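Local coordinates for protein probable thiol peroxidase (Chromobacterium violaceum, PDB 3KEB) that probably acts as a peroxidase of the redoxin family, built on the thioredoxin fold, at residues A[26-31]-A[51-56]; A[55-60]-A[130-135]; A[68-73]-A[85-90]; A[138-143]-A[165-170]. All coordinates share one frame; numbering follows the deposited sequence. Where two conformers were deposited one is given.

Overall arrangement
From the N terminus, contact 1 comes first: it closes the loop from 26-31 to strand 51-55, laying an extended segment over one face of the central sheet. Contact 2 begins where contact 1 ends, sharing Thr55 and Leu56, and closes a long loop by bringing 55-60 against the turn at 130-135. Contact 3, helix 67-77 on strand 84-89, is nested inside that loop. Contact 4 follows in series and sets the last modelled helix, 164-177, on strand 139-143. Strand 51-55 lies between strands 84-89 and 139-143, so contacts 1, 3 and 4 all meet one sheet, with both helices on the face away from contact 1.

Contact 1: residues A[26-31]-A[51-56]; sequences DYLPSF and KLIVTL
Leu28 meets Ile53 end to end: its methyl CD1 lies 4.0 Å from CD1 of Ile53, and its other methyl, CD2, is almost as close, 4.1 Å from the same Ile53 CD1, so one isoleucine methyl faces the fork of the leucine. Both residues turn their first branch in the same sense. Leu28 holds CG anti to its own carbonyl carbon (chi1 -64°), and Ile53 does the same with CG1 (chi1 -63°), after which its extended second torsion carries CD1 outward from the backbone. That length matters, because the backbones stay well separated, 10.2 Å between CA of Leu28 and CA of Ile53. Strand 51-55 is an inner strand of the mixed sheet of this thioredoxin-fold domain, flanked by strands 84-89 and 139-143, and segment 26-31 is an irregular, extended run that crosses one face of that sheet just before strand 32-35. A branched leucine suits the crossing: it also touches Ile141 and Ala143 of the neighbouring strand, while its backbone is hydrogen-bonded to that of Asn147. Phe31 closes in more loosely, with CE1 4.6 Å from Ile53 CD1. On the same face of the strand, two residues before Ile53, Lys51 brings its CE to 4.3 Å from Leu28 CD1. Lysine can serve here although it is buried, since its NZ is hydrogen-bonded to the backbone oxygens of Phe46 and Thr49, while CE alone, the carbon next to NZ, lies loosely beside the leucine.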
loop_
_atom_site.group_PDB
_atom_site.type_symbol
_atom_site.label_atom_id
_atom_site.label_comp_id
_atom_site.label_asym_id
_atom_site.label_seq_id
_atom_site.Cartn_x
_atom_site.Cartn_y
_atom_site.Cartn_z
ATOM N N ASP A 26 0.045 -25.736 13.522
ATOM C CA ASP A 26 0.463 -24.472 14.133
ATOM C C ASP A 26 -0.731 -23.606 14.539
ATOM O O ASP A 26 -1.791 -23.622 13.870
ATOM C CB ASP A 26 1.320 -23.611 13.176
ATOM C CG ASP A 26 2.681 -24.159 12.887
ATOM O OD1 ASP A 26 3.118 -25.157 13.509
ATOM O OD2 ASP A 26 3.355 -23.518 12.020
ATOM N N TYR A 27 -0.562 -22.832 15.613
ATOM C CA TYR A 27 -1.448 -21.710 15.920
ATOM C C TYR A 27 -0.993 -20.525 15.057
ATOM O O TYR A 27 0.218 -20.322 14.877
ATOM C CB TYR A 27 -1.407 -21.349 17.399
ATOM C CG TYR A 27 -2.188 -22.289 18.298
ATOM C CD1 TYR A 27 -3.542 -22.057 18.596
ATOM C CD2 TYR A 27 -1.596 -23.391 18.852
ATOM C CE1 TYR A 27 -4.249 -22.907 19.446
ATOM C CE2 TYR A 27 -2.307 -24.234 19.692
ATOM C CZ TYR A 27 -3.638 -23.986 19.970
ATOM O OH TYR A 27 -4.322 -24.847 20.806
ATOM N N LEU A 28 -1.947 -19.816 14.453
ATOM C CA LEU A 28 -1.612 -18.622 13.654
ATOM C C LEU A 28 -0.777 -17.636 14.433
ATOM O O LEU A 28 -1.045 -17.353 15.659
ATOM C CB LEU A 28 -2.856 -17.932 13.115
ATOM C CG LEU A 28 -3.770 -18.641 12.108
ATOM C CD1 LEU A 28 -5.109 -17.970 12.044
ATOM C CD2 LEU A 28 -3.115 -18.741 10.722
ATOM N N PRO A 29 0.259 -17.090 13.773
ATOM C CA PRO A 29 0.954 -15.945 14.399
ATOM C C PRO A 29 0.035 -14.756 14.560
ATOM O O PRO A 29 -0.840 -14.534 13.727
ATOM C CB PRO A 29 2.095 -15.614 13.400
ATOM C CG PRO A 29 2.381 -16.913 12.726
ATOM C CD PRO A 29 0.944 -17.508 12.547
ATOM N N SER A 30 0.237 -14.002 15.643
ATOM C CA SER A 30 -0.535 -12.822 15.893
ATOM C C SER A 30 -0.237 -11.826 14.799
ATOM O O SER A 30 0.808 -11.876 14.149
ATOM C CB SER A 30 -0.214 -12.233 17.260
ATOM O OG SER A 30 1.131 -11.805 17.255
ATOM N N PHE A 31 -1.184 -10.955 14.538
ATOM C CA PHE A 31 -0.941 -9.847 13.624
ATOM C C PHE A 31 -1.627 -8.583 14.132
ATOM O O PHE A 31 -2.601 -8.660 14.907
ATOM C CB PHE A 31 -1.322 -10.218 12.161
ATOM C CG PHE A 31 -2.768 -10.590 11.920
ATOM C CD1 PHE A 31 -3.087 -11.895 11.488
ATOM C CD2 PHE A 31 -3.800 -9.656 11.998
ATOM C CE1 PHE A 31 -4.384 -12.245 11.209
ATOM C CE2 PHE A 31 -5.146 -10.011 11.750
ATOM C CZ PHE A 31 -5.437 -11.290 11.325
ATOM N N LYS A 51 -11.506 -19.575 9.572
ATOM C CA LYS A 51 -11.138 -18.637 8.513
ATOM C C LYS A 51 -10.207 -19.121 7.503
ATOM O O LYS A 51 -9.474 -20.071 7.704
ATOM C CB LYS A 51 -10.590 -17.374 9.096
ATOM C CG LYS A 51 -9.502 -17.527 10.071
ATOM C CD LYS A 51 -9.986 -16.687 11.165
ATOM C CE LYS A 51 -9.239 -16.780 12.381
ATOM N NZ LYS A 51 -10.266 -16.655 13.574
ATOM N N LEU A 52 -10.289 -18.451 6.369
ATOM C CA LEU A 52 -9.473 -18.725 5.196
ATOM C C LEU A 52 -8.708 -17.413 4.960
ATOM O O LEU A 52 -9.292 -16.395 4.565
ATOM C CB LEU A 52 -10.377 -19.076 3.999
ATOM C CG LEU A 52 -9.642 -19.725 2.842
ATOM C CD1 LEU A 52 -8.876 -21.073 3.212
ATOM C CD2 LEU A 52 -10.628 -20.015 1.689
ATOM N N ILE A 53 -7.439 -17.420 5.328
ATOM C CA ILE A 53 -6.552 -16.253 5.103
ATOM C C ILE A 53 -5.864 -16.376 3.737
ATOM O O ILE A 53 -5.394 -17.440 3.368
ATOM C CB ILE A 53 -5.525 -16.126 6.223
ATOM C CG1 ILE A 53 -6.227 -15.865 7.565
ATOM C CG2 ILE A 53 -4.470 -15.036 5.916
ATOM C CD1 ILE A 53 -5.337 -15.905 8.679
ATOM N N VAL A 54 -5.897 -15.311 2.954
ATOM C CA VAL A 54 -5.269 -15.298 1.673
ATOM C C VAL A 54 -4.471 -14.032 1.563
ATOM O O VAL A 54 -5.014 -12.944 1.814
ATOM C CB VAL A 54 -6.327 -15.313 0.513
ATOM C CG1 VAL A 54 -5.692 -15.100 -0.798
ATOM C CG2 VAL A 54 -7.094 -16.684 0.471
ATOM N N THR A 55 -3.206 -14.186 1.190
ATOM C CA THR A 55 -2.381 -13.060 0.799
ATOM C C THR A 55 -2.394 -13.006 -0.723
ATOM O O THR A 55 -2.328 -14.032 -1.407
ATOM C CB THR A 55 -0.960 -13.203 1.328
ATOM O OG1 THR A 55 -0.418 -14.501 0.920
ATOM C CG2 THR A 55 -0.955 -13.045 2.844
ATOM N N LEU A 56 -2.617 -11.804 -1.243
ATOM C CA LEU A 56 -2.565 -11.527 -2.694
ATOM C C LEU A 56 -1.466 -10.515 -2.892
ATOM O O LEU A 56 -0.925 -9.924 -1.879
ATOM C CB LEU A 56 -3.913 -10.965 -3.209
ATOM C CG LEU A 56 -5.239 -11.711 -2.949
ATOM C CD1 LEU A 56 -6.445 -10.836 -3.267
ATOM C CD2 LEU A 56 -5.272 -12.991 -3.725
#

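Contact 2: residues A[55-60]-A[130-135]; sequences TLLSVD and YPLSGY
Leu57 lies across Leu132 and Tyr135, at about a right angle to each. Its CD1 and CD2 each come to 4.0 Å from Leu132 CD1, and its CB lies 3.8 Å from Tyr135 CD2. Tyr135 holds CG anti to its carbonyl carbon (chi1 -76°), which swings the ring edge to the Leu57 backbone: Leu57 O lies 3.1 Å from Tyr135 CD2, close to the ring plane, while Leu132 CD2 stands over one ring face, offset toward the rim. Leu132 and Tyr135 can share Leu57 because they end a type II beta turn, closed by Tyr135 N to Leu132 O at 2.9 Å; at Gly134's positive phi (86°) a CB would press on Ser133 O, so glycine suits the place. Ser58 sets its CB near the Tyr135 ring edge and forms an ST turn, its OG accepting from Asp60 N at 2.8 Å and also hydrogen-bonded to Asp91 OD1. This loop follows strand 51-55, where thioredoxin-fold enzymes commonly carry a redox cysteine, but 55-60 contains none. Apolar leucine branches and ring carbons thus fill the buried interior, whereas the Tyr135 hydroxyl is hydrogen-bonded to Ser94 of the second subunit, linking the packing to the dimer interface.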
loop_
_atom_site.group_PDB
_atom_site.type_symbol
_atom_site.label_atom_id
_atom_site.label_comp_id
_atom_site.label_asym_id
_atom_site.label_seq_id
_atom_site.Cartn_x
_atom_site.Cartn_y
_atom_site.Cartn_z
ATOM N N THR A 55 -3.206 -14.186 1.190
ATOM C CA THR A 55 -2.381 -13.060 0.799
ATOM C C THR A 55 -2.394 -13.006 -0.723
ATOM O O THR A 55 -2.328 -14.032 -1.407
ATOM C CB THR A 55 -0.960 -13.203 1.328
ATOM O OG1 THR A 55 -0.418 -14.501 0.920
ATOM C CG2 THR A 55 -0.955 -13.045 2.844
ATOM N N LEU A 56 -2.617 -11.804 -1.243
ATOM C CA LEU A 56 -2.565 -11.527 -2.694
ATOM C C LEU A 56 -1.466 -10.515 -2.892
ATOM O O LEU A 56 -0.925 -9.924 -1.879
ATOM C CB LEU A 56 -3.913 -10.965 -3.209
ATOM C CG LEU A 56 -5.239 -11.711 -2.949
ATOM C CD1 LEU A 56 -6.445 -10.836 -3.267
ATOM C CD2 LEU A 56 -5.272 -12.991 -3.725
ATOM N N LEU A 57 -0.954 -10.427 -4.120
ATOM C CA LEU A 57 -0.006 -9.356 -4.421
ATOM C C LEU A 57 -0.664 -8.021 -4.217
ATOM O O LEU A 57 -0.222 -7.090 -3.459
ATOM C CB LEU A 57 0.592 -9.473 -5.827
ATOM C CG LEU A 57 1.479 -10.658 -6.106
ATOM C CD1 LEU A 57 1.929 -10.680 -7.602
ATOM C CD2 LEU A 57 2.753 -10.570 -5.097
ATOM N N SER A 58 -1.846 -7.839 -4.837
ATOM C CA SER A 58 -2.517 -6.648 -4.612
ATOM C C SER A 58 -3.995 -6.836 -5.224
ATOM O O SER A 58 -4.106 -7.675 -6.045
ATOM C CB SER A 58 -1.985 -5.558 -5.507
ATOM O OG SER A 58 -2.922 -4.440 -5.682
ATOM N N VAL A 59 -4.996 -6.165 -4.702
ATOM C CA VAL A 59 -6.366 -6.099 -5.309
ATOM C C VAL A 59 -6.413 -5.351 -6.650
ATOM O O VAL A 59 -7.438 -5.414 -7.368
ATOM C CB VAL A 59 -7.428 -5.422 -4.362
ATOM C CG1 VAL A 59 -7.698 -6.242 -3.117
ATOM C CG2 VAL A 59 -7.038 -3.960 -3.980
ATOM N N ASP A 60 -5.315 -4.727 -7.047
ATOM C CA ASP A 60 -5.201 -4.089 -8.336
ATOM C C ASP A 60 -4.342 -4.855 -9.321
ATOM O O ASP A 60 -3.959 -4.332 -10.353
ATOM C CB ASP A 60 -4.736 -2.651 -8.127
ATOM C CG ASP A 60 -5.844 -1.775 -7.596
ATOM O OD1 ASP A 60 -6.878 -1.685 -8.302
ATOM O OD2 ASP A 60 -5.688 -1.152 -6.544
ATOM N N TYR A 130 13.371 -7.142 -6.651
ATOM C CA TYR A 130 12.719 -6.603 -7.847
ATOM C C TYR A 130 12.163 -7.759 -8.654
ATOM O O TYR A 130 12.886 -8.772 -8.817
ATOM C CB TYR A 130 13.777 -5.840 -8.737
ATOM C CG TYR A 130 13.265 -5.518 -10.124
ATOM C CD1 TYR A 130 12.404 -4.447 -10.335
ATOM C CD2 TYR A 130 13.623 -6.294 -11.237
ATOM C CE1 TYR A 130 11.886 -4.173 -11.591
ATOM C CE2 TYR A 130 13.135 -5.989 -12.521
ATOM C CZ TYR A 130 12.262 -4.926 -12.689
ATOM O OH TYR A 130 11.733 -4.598 -13.926
ATOM N N PRO A 131 10.965 -7.612 -9.208
ATOM C CA PRO A 131 10.075 -6.452 -9.141
ATOM C C PRO A 131 8.981 -6.513 -8.059
ATOM O O PRO A 131 8.095 -5.680 -8.044
ATOM C CB PRO A 131 9.382 -6.480 -10.499
ATOM C CG PRO A 131 9.502 -7.860 -10.963
ATOM C CD PRO A 131 10.414 -8.619 -10.112
ATOM N N LEU A 132 8.985 -7.543 -7.232
ATOM C CA LEU A 132 7.931 -7.706 -6.222
ATOM C C LEU A 132 8.393 -7.333 -4.803
ATOM O O LEU A 132 7.707 -7.638 -3.827
ATOM C CB LEU A 132 7.341 -9.115 -6.268
ATOM C CG LEU A 132 6.521 -9.428 -7.536
ATOM C CD1 LEU A 132 5.941 -10.825 -7.448
ATOM C CD2 LEU A 132 5.404 -8.351 -7.831
ATOM N N SER A 133 9.506 -6.632 -4.705
ATOM C CA SER A 133 9.998 -6.131 -3.442
ATOM C C SER A 133 8.919 -5.410 -2.626
ATOM O O SER A 133 8.208 -4.496 -3.137
ATOM C CB SER A 133 11.129 -5.166 -3.706
ATOM O OG SER A 133 11.673 -4.740 -2.493
ATOM N N GLY A 134 8.775 -5.834 -1.381
ATOM C CA GLY A 134 7.745 -5.309 -0.470
ATOM C C GLY A 134 6.382 -5.963 -0.529
ATOM O O GLY A 134 5.532 -5.706 0.394
ATOM N N TYR A 135 6.094 -6.784 -1.563
ATOM C CA TYR A 135 4.812 -7.396 -1.618
ATOM C C TYR A 135 4.685 -8.602 -0.697
ATOM O O TYR A 135 5.684 -9.255 -0.365
ATOM C CB TYR A 135 4.441 -7.838 -3.071
ATOM C CG TYR A 135 4.010 -6.735 -4.016
ATOM C CD1 TYR A 135 4.932 -5.866 -4.588
ATOM C CD2 TYR A 135 2.682 -6.638 -4.436
ATOM C CE1 TYR A 135 4.513 -4.913 -5.508
ATOM C CE2 TYR A 135 2.269 -5.677 -5.319
ATOM C CZ TYR A 135 3.189 -4.819 -5.853
ATOM O OH TYR A 135 2.755 -3.901 -6.736
#

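Contact 3: residues A[68-73]-A[85-90]; sequences LLLRET and LIVITV
The beta-alpha-beta crossover of strand 51-55, helix 67-77 and strand 84-89 is the unit packed here, its helix lying against its second strand. Helix 68-73 and strand 85-89 run nearly antiparallel, at 167° between their N-to-C directions, with axes 11.2 Å apart, a gap that apolar side chains fill. Leu70 does this with a single methyl: its CD1 lies 3.6 Å from Val87 CG2 and 3.9 Å from Leu85 CD2, the whole side chain crossing both at a slant. Although its CB does not head straight for the strand, placing CG opposite the backbone N (chi1 -175°) brings the end of the chain closer. One helical turn on, Thr73 adds its methyl, CG2 being 3.9 Å from Leu85 CD1. Leu85 and Val87, two apart on the strand, share one face, so Leu70 can reach both, and the fork of Leu85 also reaches Thr73. Strand 51-55 joins the layer through Leu52, which touches Thr73, and Val54, which touches Leu85. On the helix's outer side Arg71 forms a salt bridge with Glu72, NE and NH2 both gripping OE2 within the guanidinium plane. Threonine suits its buried place because its two branches divide the work: with the methyl given to the strand, its hydroxyl donates to Leu69 O at 2.8 Å, and that oxygen also accepts Thr73 N from the opposite face of its carbonyl plane.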
loop_
_atom_site.group_PDB
_atom_site.type_symbol
_atom_site.label_atom_id
_atom_site.label_comp_id
_atom_site.label_asym_id
_atom_site.label_seq_id
_atom_site.Cartn_x
_atom_site.Cartn_y
_atom_site.Cartn_z
ATOM N N LEU A 68 -8.573 -12.105 -10.017
ATOM C CA LEU A 68 -9.055 -13.410 -10.559
ATOM C C LEU A 68 -8.943 -14.508 -9.519
ATOM O O LEU A 68 -9.858 -15.292 -9.304
ATOM C CB LEU A 68 -8.257 -13.767 -11.805
ATOM C CG LEU A 68 -8.576 -15.056 -12.497
ATOM C CD1 LEU A 68 -9.947 -14.901 -13.172
ATOM C CD2 LEU A 68 -7.464 -15.316 -13.544
ATOM N N LEU A 69 -7.785 -14.581 -8.862
ATOM C CA LEU A 69 -7.606 -15.526 -7.797
ATOM C C LEU A 69 -8.547 -15.313 -6.635
ATOM O O LEU A 69 -8.994 -16.303 -6.000
ATOM C CB LEU A 69 -6.182 -15.413 -7.262
ATOM C CG LEU A 69 -5.753 -16.383 -6.113
ATOM C CD1 LEU A 69 -5.784 -17.797 -6.505
ATOM C CD2 LEU A 69 -4.357 -16.053 -5.650
ATOM N N LEU A 70 -8.797 -14.055 -6.314
ATOM C CA LEU A 70 -9.775 -13.750 -5.293
ATOM C C LEU A 70 -11.140 -14.301 -5.709
ATOM O O LEU A 70 -11.849 -14.841 -4.874
ATOM C CB LEU A 70 -9.894 -12.251 -5.039
ATOM C CG LEU A 70 -10.828 -11.812 -3.889
ATOM C CD1 LEU A 70 -10.507 -12.608 -2.587
ATOM C CD2 LEU A 70 -10.703 -10.313 -3.658
ATOM N N ARG A 71 -11.499 -14.105 -6.986
ATOM C CA ARG A 71 -12.751 -14.574 -7.481
ATOM C C ARG A 71 -12.882 -16.105 -7.349
ATOM O O ARG A 71 -13.963 -16.631 -6.978
ATOM C CB ARG A 71 -12.946 -14.151 -8.946
ATOM C CG ARG A 71 -14.307 -14.591 -9.568
ATOM C CD ARG A 71 -14.330 -14.520 -11.120
ATOM N NE ARG A 71 -13.634 -15.678 -11.711
ATOM C CZ ARG A 71 -13.265 -15.785 -12.999
ATOM N NH1 ARG A 71 -13.509 -14.800 -13.862
ATOM N NH2 ARG A 71 -12.672 -16.892 -13.429
ATOM N N GLU A 72 -11.828 -16.838 -7.695
ATOM C CA GLU A 72 -11.870 -18.308 -7.629
ATOM C C GLU A 72 -12.032 -18.759 -6.162
ATOM O O GLU A 72 -12.678 -19.747 -5.848
ATOM C CB GLU A 72 -10.589 -18.891 -8.261
ATOM C CG GLU A 72 -10.551 -18.606 -9.735
ATOM C CD GLU A 72 -11.744 -19.150 -10.440
ATOM O OE1 GLU A 72 -11.846 -20.391 -10.433
ATOM O OE2 GLU A 72 -12.589 -18.362 -10.953
ATOM N N THR A 73 -11.432 -18.010 -5.281
ATOM C CA THR A 73 -11.493 -18.290 -3.840
ATOM C C THR A 73 -12.930 -17.994 -3.335
ATOM O O THR A 73 -13.464 -18.785 -2.571
ATOM C CB THR A 73 -10.499 -17.409 -3.043
ATOM O OG1 THR A 73 -9.154 -17.611 -3.498
ATOM C CG2 THR A 73 -10.541 -17.755 -1.521
ATOM N N LEU A 85 -13.423 -15.269 5.057
ATOM C CA LEU A 85 -12.357 -14.958 4.107
ATOM C C LEU A 85 -11.699 -13.652 4.542
ATOM O O LEU A 85 -12.394 -12.590 4.676
ATOM C CB LEU A 85 -12.927 -14.816 2.692
ATOM C CG LEU A 85 -11.877 -14.512 1.599
ATOM C CD1 LEU A 85 -10.702 -15.519 1.656
ATOM C CD2 LEU A 85 -12.459 -14.472 0.252
ATOM N N ILE A 86 -10.400 -13.745 4.828
ATOM C CA ILE A 86 -9.561 -12.614 5.261
ATOM C C ILE A 86 -8.424 -12.430 4.203
ATOM O O ILE A 86 -7.535 -13.285 4.067
ATOM C CB ILE A 86 -8.925 -12.835 6.645
ATOM C CG1 ILE A 86 -10.031 -13.060 7.706
ATOM C CG2 ILE A 86 -8.079 -11.633 7.022
ATOM C CD1 ILE A 86 -9.498 -13.558 9.064
ATOM N N VAL A 87 -8.506 -11.337 3.450
ATOM C CA VAL A 87 -7.541 -11.017 2.404
ATOM C C VAL A 87 -6.556 -10.008 2.985
ATOM O O VAL A 87 -6.961 -8.992 3.563
ATOM C CB VAL A 87 -8.233 -10.442 1.163
ATOM C CG1 VAL A 87 -7.208 -9.898 0.134
ATOM C CG2 VAL A 87 -9.148 -11.496 0.518
ATOM N N ILE A 88 -5.257 -10.281 2.825
ATOM C CA ILE A 88 -4.204 -9.437 3.343
ATOM C C ILE A 88 -3.292 -9.059 2.180
ATOM O O ILE A 88 -2.861 -9.948 1.404
ATOM C CB ILE A 88 -3.377 -10.111 4.464
ATOM C CG1 ILE A 88 -4.330 -10.551 5.600
ATOM C CG2 ILE A 88 -2.238 -9.157 4.977
ATOM C CD1 ILE A 88 -3.691 -11.397 6.702
ATOM N N THR A 89 -2.998 -7.755 2.062
ATOM C CA THR A 89 -2.082 -7.297 1.052
ATOM C C THR A 89 -1.313 -6.065 1.482
ATOM O O THR A 89 -1.576 -5.471 2.526
ATOM C CB THR A 89 -2.755 -6.949 -0.306
ATOM O OG1 THR A 89 -3.376 -5.675 -0.205
ATOM C CG2 THR A 89 -3.857 -7.950 -0.768
ATOM N N VAL A 90 -0.407 -5.641 0.621
ATOM C CA VAL A 90 0.368 -4.432 0.808
ATOM C C VAL A 90 -0.345 -3.165 0.391
ATOM O O VAL A 90 0.171 -2.055 0.601
ATOM C CB VAL A 90 1.756 -4.530 0.065
ATOM C CG1 VAL A 90 1.656 -4.145 -1.417
ATOM C CG2 VAL A 90 2.782 -3.683 0.784
#

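Contact 4: residues A[138-143]-A[165-170]; sequences PAIILA and DAIEKL
Ile167 is touched by two strand residues, each by a different branch. Its CD1 meets Ile140 CD1 tip to tip at 3.5 Å, with Ile140 CG1 behind at 4.2 Å from the same Ile167 CD1. Its CG2 instead lies 4.1 Å from Leu142 CD2, where the two chains pass alongside, running opposite ways. The isoleucine's beta branching is what makes this possible: one arm, CG1 with its extended CD1, serves Ile140, while the short CG2 arm, anti to the backbone N, serves Leu142. Ile140 in turn straightens its own chain away from the strand, CG1 standing anti to the backbone N at chi1 -175°, which leaves CG2 in the crowded position between N and the carbonyl carbon. Ile140 and Leu142 point the same way because they are two apart on strand 139-143, an inner strand of the thioredoxin-fold sheet, and the last modelled helix, 164-177, packs on that face; the intervening Ile141 points away. The approach is nearest between CA of Leu142 and CA of Ile167, 7.9 Å. Further out, Leu52 of the adjoining strand touches both Ile140 and Leu142, and Tyr151 of strand 149-154 packs on Ile167 and Leu170. Phe76 of helix 67-77 touches Ile167 and Glu168, so the two helices pack together on one sheet face, and Glu168 is hydrogen-bonded through OE1 to Trp80.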
loop_
_atom_site.group_PDB
_atom_site.type_symbol
_atom_site.label_atom_id
_atom_site.label_comp_id
_atom_site.label_asym_id
_atom_site.label_seq_id
_atom_site.Cartn_x
_atom_site.Cartn_y
_atom_site.Cartn_z
ATOM N N PRO A 138 1.778 -14.637 -2.680
ATOM C CA PRO A 138 0.440 -15.204 -2.564
ATOM C C PRO A 138 0.394 -16.587 -1.848
ATOM O O PRO A 138 1.233 -17.456 -2.098
ATOM C CB PRO A 138 -0.024 -15.316 -4.016
ATOM C CG PRO A 138 1.226 -15.368 -4.773
ATOM C CD PRO A 138 2.105 -14.383 -4.086
ATOM N N ALA A 139 -0.532 -16.708 -0.894
ATOM C CA ALA A 139 -0.632 -17.868 -0.010
ATOM C C ALA A 139 -2.042 -18.007 0.540
ATOM O O ALA A 139 -2.901 -17.091 0.446
ATOM C CB ALA A 139 0.427 -17.788 1.127
ATOM N N ILE A 140 -2.338 -19.214 0.974
ATOM C CA ILE A 140 -3.644 -19.489 1.538
ATOM C C ILE A 140 -3.462 -20.277 2.762
ATOM O O ILE A 140 -2.614 -21.168 2.792
ATOM C CB ILE A 140 -4.601 -20.221 0.551
ATOM C CG1 ILE A 140 -5.993 -20.369 1.157
ATOM C CG2 ILE A 140 -4.062 -21.630 0.101
ATOM C CD1 ILE A 140 -7.092 -20.677 0.028
ATOM N N ILE A 141 -4.255 -19.963 3.778
ATOM C CA ILE A 141 -4.206 -20.701 5.054
ATOM C C ILE A 141 -5.589 -20.892 5.610
ATOM O O ILE A 141 -6.313 -19.932 5.835
ATOM C CB ILE A 141 -3.426 -19.919 6.128
ATOM C CG1 ILE A 141 -2.020 -19.589 5.665
ATOM C CG2 ILE A 141 -3.372 -20.703 7.485
ATOM C CD1 ILE A 141 -1.265 -18.647 6.614
ATOM N N LEU A 142 -5.971 -22.149 5.790
ATOM C CA LEU A 142 -7.225 -22.526 6.419
ATOM C C LEU A 142 -6.936 -22.783 7.899
ATOM O O LEU A 142 -6.105 -23.651 8.252
ATOM C CB LEU A 142 -7.779 -23.806 5.806
ATOM C CG LEU A 142 -8.985 -24.446 6.468
ATOM C CD1 LEU A 142 -10.232 -23.559 6.335
ATOM C CD2 LEU A 142 -9.169 -25.910 5.920
ATOM N N ALA A 143 -7.674 -22.060 8.750
ATOM C CA ALA A 143 -7.554 -22.189 10.232
ATOM C C ALA A 143 -8.928 -22.333 10.842
ATOM O O ALA A 143 -9.925 -21.781 10.327
ATOM C CB ALA A 143 -6.830 -20.979 10.853
ATOM N N ASP A 165 -9.231 -28.162 -4.500
ATOM C CA ASP A 165 -9.627 -29.567 -4.315
ATOM C C ASP A 165 -9.054 -30.182 -3.032
ATOM O O ASP A 165 -9.747 -30.931 -2.323
ATOM C CB ASP A 165 -9.257 -30.419 -5.507
ATOM C CG ASP A 165 -10.154 -30.155 -6.717
ATOM O OD1 ASP A 165 -11.240 -29.530 -6.560
ATOM O OD2 ASP A 165 -9.739 -30.542 -7.832
ATOM N N ALA A 166 -7.811 -29.872 -2.718
ATOM C CA ALA A 166 -7.211 -30.366 -1.476
ATOM C C ALA A 166 -7.883 -29.803 -0.210
ATOM O O ALA A 166 -8.109 -30.519 0.783
ATOM C CB ALA A 166 -5.702 -30.033 -1.457
ATOM N N ILE A 167 -8.184 -28.510 -0.244
ATOM C CA ILE A 167 -8.893 -27.847 0.862
ATOM C C ILE A 167 -10.313 -28.439 1.002
ATOM O O ILE A 167 -10.746 -28.787 2.114
ATOM C CB ILE A 167 -8.944 -26.304 0.668
ATOM C CG1 ILE A 167 -7.534 -25.732 0.471
ATOM C CG2 ILE A 167 -9.685 -25.656 1.836
ATOM C CD1 ILE A 167 -7.464 -24.185 0.204
ATOM N N GLU A 168 -11.038 -28.567 -0.107
ATOM C CA GLU A 168 -12.370 -29.236 -0.104
ATOM C C GLU A 168 -12.334 -30.614 0.583
ATOM O O GLU A 168 -13.188 -30.956 1.388
ATOM C CB GLU A 168 -12.890 -29.406 -1.534
ATOM C CG GLU A 168 -14.272 -30.088 -1.721
ATOM C CD GLU A 168 -15.475 -29.215 -1.346
ATOM O OE1 GLU A 168 -15.417 -27.947 -1.368
ATOM O OE2 GLU A 168 -16.516 -29.821 -1.025
ATOM N N LYS A 169 -11.321 -31.411 0.272
ATOM C CA LYS A 169 -11.265 -32.767 0.806
ATOM C C LYS A 169 -11.126 -32.715 2.342
ATOM O O LYS A 169 -11.806 -33.465 3.060
ATOM C CB LYS A 169 -10.110 -33.510 0.123
ATOM C CG LYS A 169 -9.960 -34.946 0.457
ATOM C CD LYS A 169 -8.873 -35.594 -0.441
ATOM C CE LYS A 169 -8.518 -36.995 0.056
ATOM N NZ LYS A 169 -9.739 -37.834 0.086
ATOM N N LEU A 170 -10.294 -31.810 2.847
ATOM C CA LEU A 170 -10.153 -31.623 4.300
ATOM C C LEU A 170 -11.427 -31.142 4.977
ATOM O O LEU A 170 -11.796 -31.641 6.052
ATOM C CB LEU A 170 -9.020 -30.657 4.624
ATOM C CG LEU A 170 -7.617 -31.211 4.369
ATOM C CD1 LEU A 170 -6.612 -30.053 4.441
ATOM C CD2 LEU A 170 -7.195 -32.376 5.311
#